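Local coordinates for protein endo-pectate lyase (Erwinia chrysanthemi, PDB 3B4N) that probably cleaves polygalacturonate and methylated pectins by calcium-dependent beta-elimination, acting within the chain and leaving unsaturated galacturonosyl ends, at residues E128-C134 and K157-N163; E120-G124 and C134-G140. All coordinates share one frame; numbering follows the deposited sequence.

Contact 1 (E128-C134 and K157-N163); sequences ENRTVDC and KNATVKN. With EDO (1,2-ethanediol), chain G.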
loop_
_atom_site.group_PDB
_atom_site.type_symbol
_atom_site.label_atom_id
_atom_site.label_comp_id
_atom_site.label_asym_id
_atom_site.label_seq_id
_atom_site.Cartn_x
_atom_site.Cartn_y
_atom_site.Cartn_z
ATOM N N GLU A 128 -12.604 14.121 8.358
ATOM C CA GLU A 128 -11.838 15.358 8.372
ATOM C C GLU A 128 -11.177 15.661 9.718
ATOM O O GLU A 128 -11.818 15.596 10.762
ATOM C CB GLU A 128 -12.763 16.514 7.973
ATOM C CG GLU A 128 -12.105 17.877 7.847
ATOM C CD GLU A 128 -13.102 18.937 7.399
ATOM O OE1 GLU A 128 -13.593 18.841 6.253
ATOM O OE2 GLU A 128 -13.407 19.854 8.195
ATOM N N ASN A 129 -9.887 15.977 9.677
ATOM C CA ASN A 129 -9.124 16.333 10.874
ATOM C C ASN A 129 -9.235 15.360 12.036
ATOM O O ASN A 129 -9.317 15.777 13.194
ATOM C CB ASN A 129 -9.530 17.726 11.358
ATOM C CG ASN A 129 -9.179 18.802 10.362
ATOM O OD1 ASN A 129 -8.083 18.798 9.803
ATOM N ND2 ASN A 129 -10.100 19.732 10.136
ATOM N N ARG A 130 -9.233 14.068 11.739
ATOM C CA ARG A 130 -9.316 13.066 12.786
ATOM C C ARG A 130 -8.888 11.706 12.273
ATOM O O ARG A 130 -8.676 11.522 11.069
ATOM C CB ARG A 130 -10.742 12.992 13.339
ATOM C CG ARG A 130 -11.804 12.527 12.356
ATOM C CD ARG A 130 -13.200 12.822 12.926
ATOM N NE ARG A 130 -14.285 12.391 12.052
ATOM C CZ ARG A 130 -14.902 11.215 12.137
ATOM N NH1 ARG A 130 -14.546 10.335 13.061
ATOM N NH2 ARG A 130 -15.888 10.923 11.299
ATOM N N THR A 131 -8.755 10.766 13.201
ATOM C CA THR A 131 -8.361 9.404 12.884
ATOM C C THR A 131 -9.558 8.494 13.089
ATOM O O THR A 131 -10.284 8.613 14.088
ATOM C CB THR A 131 -7.212 8.939 13.802
ATOM O OG1 THR A 131 -6.043 9.716 13.524
ATOM C CG2 THR A 131 -6.906 7.460 13.574
ATOM N N VAL A 132 -9.781 7.597 12.135
ATOM C CA VAL A 132 -10.882 6.657 12.233
ATOM C C VAL A 132 -10.350 5.242 12.132
ATOM O O VAL A 132 -9.660 4.889 11.171
ATOM C CB VAL A 132 -11.931 6.875 11.118
ATOM C CG1 VAL A 132 -13.016 5.808 11.212
ATOM C CG2 VAL A 132 -12.553 8.264 11.249
ATOM N N ASP A 133 -10.652 4.438 13.144
ATOM C CA ASP A 133 -10.233 3.045 13.169
ATOM C C ASP A 133 -11.430 2.243 12.679
ATOM O O ASP A 133 -12.464 2.183 13.352
ATOM C CB ASP A 133 -9.879 2.628 14.595
ATOM C CG ASP A 133 -9.194 1.278 14.659
ATOM O OD1 ASP A 133 -9.476 0.401 13.813
ATOM O OD2 ASP A 133 -8.371 1.095 15.582
ATOM N N CYS A 134 -11.293 1.630 11.509
ATOM C CA CYS A 134 -12.374 0.855 10.920
ATOM C C CYS A 134 -12.545 -0.544 11.495
ATOM O O CYS A 134 -13.450 -1.280 11.095
ATOM C CB CYS A 134 -12.194 0.784 9.406
ATOM S SG CYS A 134 -12.271 2.422 8.620
ATOM N N LYS A 157 -9.651 14.221 4.586
ATOM C CA LYS A 157 -9.263 15.625 4.531
ATOM C C LYS A 157 -8.461 15.834 5.811
ATOM O O LYS A 157 -9.034 16.004 6.888
ATOM C CB LYS A 157 -10.501 16.527 4.496
ATOM C CG LYS A 157 -11.244 16.462 3.159
ATOM C CD LYS A 157 -12.456 17.391 3.126
ATOM C CE LYS A 157 -12.046 18.848 3.285
ATOM N NZ LYS A 157 -11.057 19.264 2.249
ATOM N N ASN A 158 -7.135 15.785 5.681
ATOM C CA ASN A 158 -6.215 15.907 6.819
ATOM C C ASN A 158 -6.665 14.890 7.862
ATOM O O ASN A 158 -6.763 15.188 9.054
ATOM C CB ASN A 158 -6.241 17.320 7.410
ATOM C CG ASN A 158 -5.057 17.585 8.325
ATOM O OD1 ASN A 158 -5.219 17.907 9.507
ATOM N ND2 ASN A 158 -3.855 17.453 7.782
ATOM N N ALA A 159 -6.914 13.672 7.398
ATOM C CA ALA A 159 -7.405 12.606 8.256
ATOM C C ALA A 159 -6.695 11.277 8.048
ATOM O O ALA A 159 -5.999 11.068 7.051
ATOM C CB ALA A 159 -8.905 12.427 8.033
ATOM N N THR A 160 -6.897 10.376 8.999
ATOM C CA THR A 160 -6.291 9.054 8.958
ATOM C C THR A 160 -7.353 7.973 9.032
ATOM O O THR A 160 -8.328 8.098 9.774
ATOM C CB THR A 160 -5.325 8.845 10.158
ATOM O OG1 THR A 160 -4.221 9.745 10.039
ATOM C CG2 THR A 160 -4.799 7.406 10.196
ATOM N N VAL A 161 -7.184 6.920 8.242
ATOM C CA VAL A 161 -8.090 5.790 8.298
ATOM C C VAL A 161 -7.209 4.559 8.500
ATOM O O VAL A 161 -6.118 4.465 7.927
ATOM C CB VAL A 161 -8.932 5.639 7.007
ATOM C CG1 VAL A 161 -8.036 5.390 5.800
ATOM C CG2 VAL A 161 -9.922 4.499 7.182
ATOM N N LYS A 162 -7.640 3.643 9.355
ATOM C CA LYS A 162 -6.846 2.441 9.571
ATOM C C LYS A 162 -7.671 1.187 9.739
ATOM O O LYS A 162 -8.843 1.246 10.117
ATOM C CB LYS A 162 -5.901 2.613 10.763
ATOM C CG LYS A 162 -6.550 2.946 12.081
ATOM C CD LYS A 162 -5.462 3.270 13.107
ATOM C CE LYS A 162 -6.024 3.631 14.461
ATOM N NZ LYS A 162 -4.919 4.021 15.390
ATOM N N ASN A 163 -7.048 0.055 9.415
ATOM C CA ASN A 163 -7.649 -1.270 9.544
ATOM C C ASN A 163 -8.920 -1.399 8.718
ATOM O O ASN A 163 -10.018 -1.544 9.255
ATOM C CB ASN A 163 -7.962 -1.546 11.018
ATOM C CG ASN A 163 -6.786 -1.267 11.926
ATOM O OD1 ASN A 163 -6.932 -0.621 12.965
ATOM N ND2 ASN A 163 -5.621 -1.750 11.549
HETATM C C1 EDO G . -3.919 0.149 16.812
HETATM O O1 EDO G . -3.371 0.885 15.583
HETATM C C2 EDO G . -5.432 0.298 17.017
HETATM O O2 EDO G . -6.135 -0.320 15.770
#

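Contact 2 (E120-G124 and C134-G140); sequences ECKPG and CGGVTIG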
loop_
_atom_site.group_PDB
_atom_site.type_symbol
_atom_site.label_atom_id
_atom_site.label_comp_id
_atom_site.label_asym_id
_atom_site.label_seq_id
_atom_site.Cartn_x
_atom_site.Cartn_y
_atom_site.Cartn_z
ATOM N N GLU A 120 -18.397 3.511 11.038
ATOM C CA GLU A 120 -18.259 4.822 10.400
ATOM C C GLU A 120 -17.709 4.665 8.989
ATOM O O GLU A 120 -17.883 5.537 8.137
ATOM C CB GLU A 120 -17.282 5.703 11.177
ATOM C CG GLU A 120 -17.791 6.286 12.476
ATOM C CD GLU A 120 -16.727 7.126 13.158
ATOM O OE1 GLU A 120 -15.873 6.554 13.869
ATOM O OE2 GLU A 120 -16.727 8.357 12.966
ATOM N N CYS A 121 -17.029 3.551 8.758
ATOM C CA CYS A 121 -16.412 3.286 7.468
ATOM C C CYS A 121 -17.404 2.660 6.500
ATOM O O CYS A 121 -17.595 1.445 6.473
ATOM C CB CYS A 121 -15.192 2.388 7.680
ATOM S SG CYS A 121 -14.158 3.040 9.034
ATOM N N LYS A 122 -18.046 3.525 5.724
ATOM C CA LYS A 122 -19.042 3.129 4.735
ATOM C C LYS A 122 -18.700 3.868 3.449
ATOM O O LYS A 122 -18.144 4.963 3.489
ATOM C CB LYS A 122 -20.439 3.553 5.198
ATOM C CG LYS A 122 -20.878 2.954 6.528
ATOM C CD LYS A 122 -21.196 1.474 6.390
ATOM C CE LYS A 122 -21.581 0.870 7.735
ATOM N NZ LYS A 122 -22.700 1.617 8.371
ATOM N N PRO A 123 -19.016 3.276 2.292
ATOM C CA PRO A 123 -18.715 3.940 1.022
ATOM C C PRO A 123 -19.266 5.363 0.958
ATOM O O PRO A 123 -20.432 5.609 1.299
ATOM C CB PRO A 123 -19.368 3.017 -0.001
ATOM C CG PRO A 123 -19.142 1.670 0.605
ATOM C CD PRO A 123 -19.499 1.903 2.063
ATOM N N GLY A 124 -18.414 6.295 0.537
ATOM C CA GLY A 124 -18.812 7.685 0.416
ATOM C C GLY A 124 -18.535 8.546 1.632
ATOM O O GLY A 124 -18.717 9.763 1.592
ATOM N N CYS A 134 -11.293 1.630 11.509
ATOM C CA CYS A 134 -12.374 0.855 10.920
ATOM C C CYS A 134 -12.545 -0.544 11.495
ATOM O O CYS A 134 -13.450 -1.280 11.095
ATOM C CB CYS A 134 -12.194 0.784 9.406
ATOM S SG CYS A 134 -12.271 2.422 8.620
ATOM N N GLY A 135 -11.659 -0.920 12.411
ATOM C CA GLY A 135 -11.767 -2.216 13.061
ATOM C C GLY A 135 -11.741 -3.466 12.204
ATOM O O GLY A 135 -12.294 -4.490 12.597
ATOM N N GLY A 136 -11.116 -3.388 11.033
ATOM C CA GLY A 136 -11.016 -4.549 10.166
ATOM C C GLY A 136 -12.208 -4.886 9.290
ATOM O O GLY A 136 -12.230 -5.951 8.675
ATOM N N VAL A 137 -13.193 -4.001 9.212
ATOM C CA VAL A 137 -14.365 -4.287 8.392
ATOM C C VAL A 137 -14.054 -4.174 6.909
ATOM O O VAL A 137 -13.037 -3.605 6.517
ATOM C CB VAL A 137 -15.538 -3.328 8.703
ATOM C CG1 VAL A 137 -15.924 -3.432 10.172
ATOM C CG2 VAL A 137 -15.161 -1.906 8.336
ATOM N N THR A 138 -14.949 -4.724 6.094
ATOM C CA THR A 138 -14.824 -4.693 4.643
ATOM C C THR A 138 -15.833 -3.714 4.059
ATOM O O THR A 138 -16.964 -3.616 4.541
ATOM C CB THR A 138 -15.126 -6.080 4.020
ATOM O OG1 THR A 138 -14.136 -7.022 4.435
ATOM C CG2 THR A 138 -15.142 -5.997 2.489
ATOM N N ILE A 139 -15.417 -2.972 3.041
ATOM C CA ILE A 139 -16.329 -2.064 2.358
ATOM C C ILE A 139 -16.066 -2.204 0.871
ATOM O O ILE A 139 -15.001 -2.666 0.459
ATOM C CB ILE A 139 -16.148 -0.581 2.765
ATOM C CG1 ILE A 139 -14.783 -0.063 2.315
ATOM C CG2 ILE A 139 -16.364 -0.427 4.267
ATOM C CD1 ILE A 139 -14.652 1.445 2.447
ATOM N N GLY A 140 -17.052 -1.830 0.069
ATOM C CA GLY A 140 -16.898 -1.916 -1.368
ATOM C C GLY A 140 -18.203 -1.570 -2.039
ATOM O O GLY A 140 -19.263 -1.633 -1.415
#

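Contact 1 (E128-C134 and K157-N163)
N129 and N158 face each other where two parallel strands both interrupt their extended course: each has left-handed helical backbone angles, and the two amide planes are turned 70° apart. Both chains bend at the same place, and the pairing resumes beyond it: N129 N donates to K157 O at 2.9 Å, and after the bend R130 O accepts from T160 N, with A159 CB close beside that oxygen. Strands 131-133 and 160-162 then run 12° from parallel. V132 uses both backbone polar atoms across the seam: its N donates to T160 O at 2.8 Å, its O accepts from K162 N. C134 N closes the series on K162 O.

On the outer face T131 and T160 lie side by side. Both turn CG2 anti to the backbone N, which lines up the two methyls, T131 CG2 4.0 Å from T160 CG2; T131 OG1 lies 3.6 Å from T160 CB. K162 then extends its straight chain past D133, its CE 3.6 Å from D133 OD2, while NZ stays 4.5 Å from that oxygen, beyond a salt bridge. D133 OD2 instead accepts a 2.7 Å hydrogen bond from O2 of an ethanediol, probably from the crystallisation liquor, and OD1 takes the N-H of G135. On the buried face V161 CG2 reaches C134 SG at 3.4 Å; this sulfur is disulfide-bonded to C121. At the far end E128 and K157 run alongside, yet the lysine bends away and NZ makes a weak hydrogen bond to S179. Strand 181-189 continues the pairing beyond 157-163. Asparagines aligned at a bend between in-register coils are characteristic of the right-handed parallel beta-helix, the fold of this pectate lyase.

Contact 2 (E120-G124 and C134-G140)
With SG beside the backbone N in both cysteines (chi1 -48° in C121, -62° in C134), the two sulfurs meet in a disulfide whose own torsion is -88°, close to the perpendicular setting such bridges favour. It ties the loop ahead of the first coil of the parallel beta-helix to the corner where strand 131-133 gives way to strand 138-139. That corner is a type I' turn from C134 to V137, with G135 and G136 at its two middle positions, both at positive phi; the V137 N to C134 O bond that closes it is weak. G136 is also backbone hydrogen-bonded to N163.

No hydrogen bond joins the two segments; beyond the covalent link they meet through aliphatic carbons, two of which touch backbone carbonyl oxygens. V137 CG2 comes within 4.3 Å of C121 CB, beside the bridge. The CB of I139 is directed at the loop, and the side chain is buried against L164 and I166 of the next coil. P123 lies over the end of strand 138-139, its CD 4.2 Å from I139 CB and its CG 3.9 Å from G140 O. The loop thus packs along the strand 138-139 side of the first coil. Outside the disulfide, the closest approach is I139 CG2 to C121 O, a tight 3.1 Å.

Overall arrangement
Contacts 1 and 2 meet at C134, which ends the paired strand in one and begins the corner turn in the other; their centres are 12 Å apart. Both are partly buried and lie on the same side of the chain's centre, at the first coil of the beta-helix. Contact 1 is coil on coil, held by regular backbone hydrogen bonds, with a polar outer face and an apolar inner one. Contact 2 sets an irregular loop against that coil by a disulfide and apolar contacts. The R130-E120 salt bridge and packing of V132 CG1 on C121 SG, 3.7 Å apart, bind the two together.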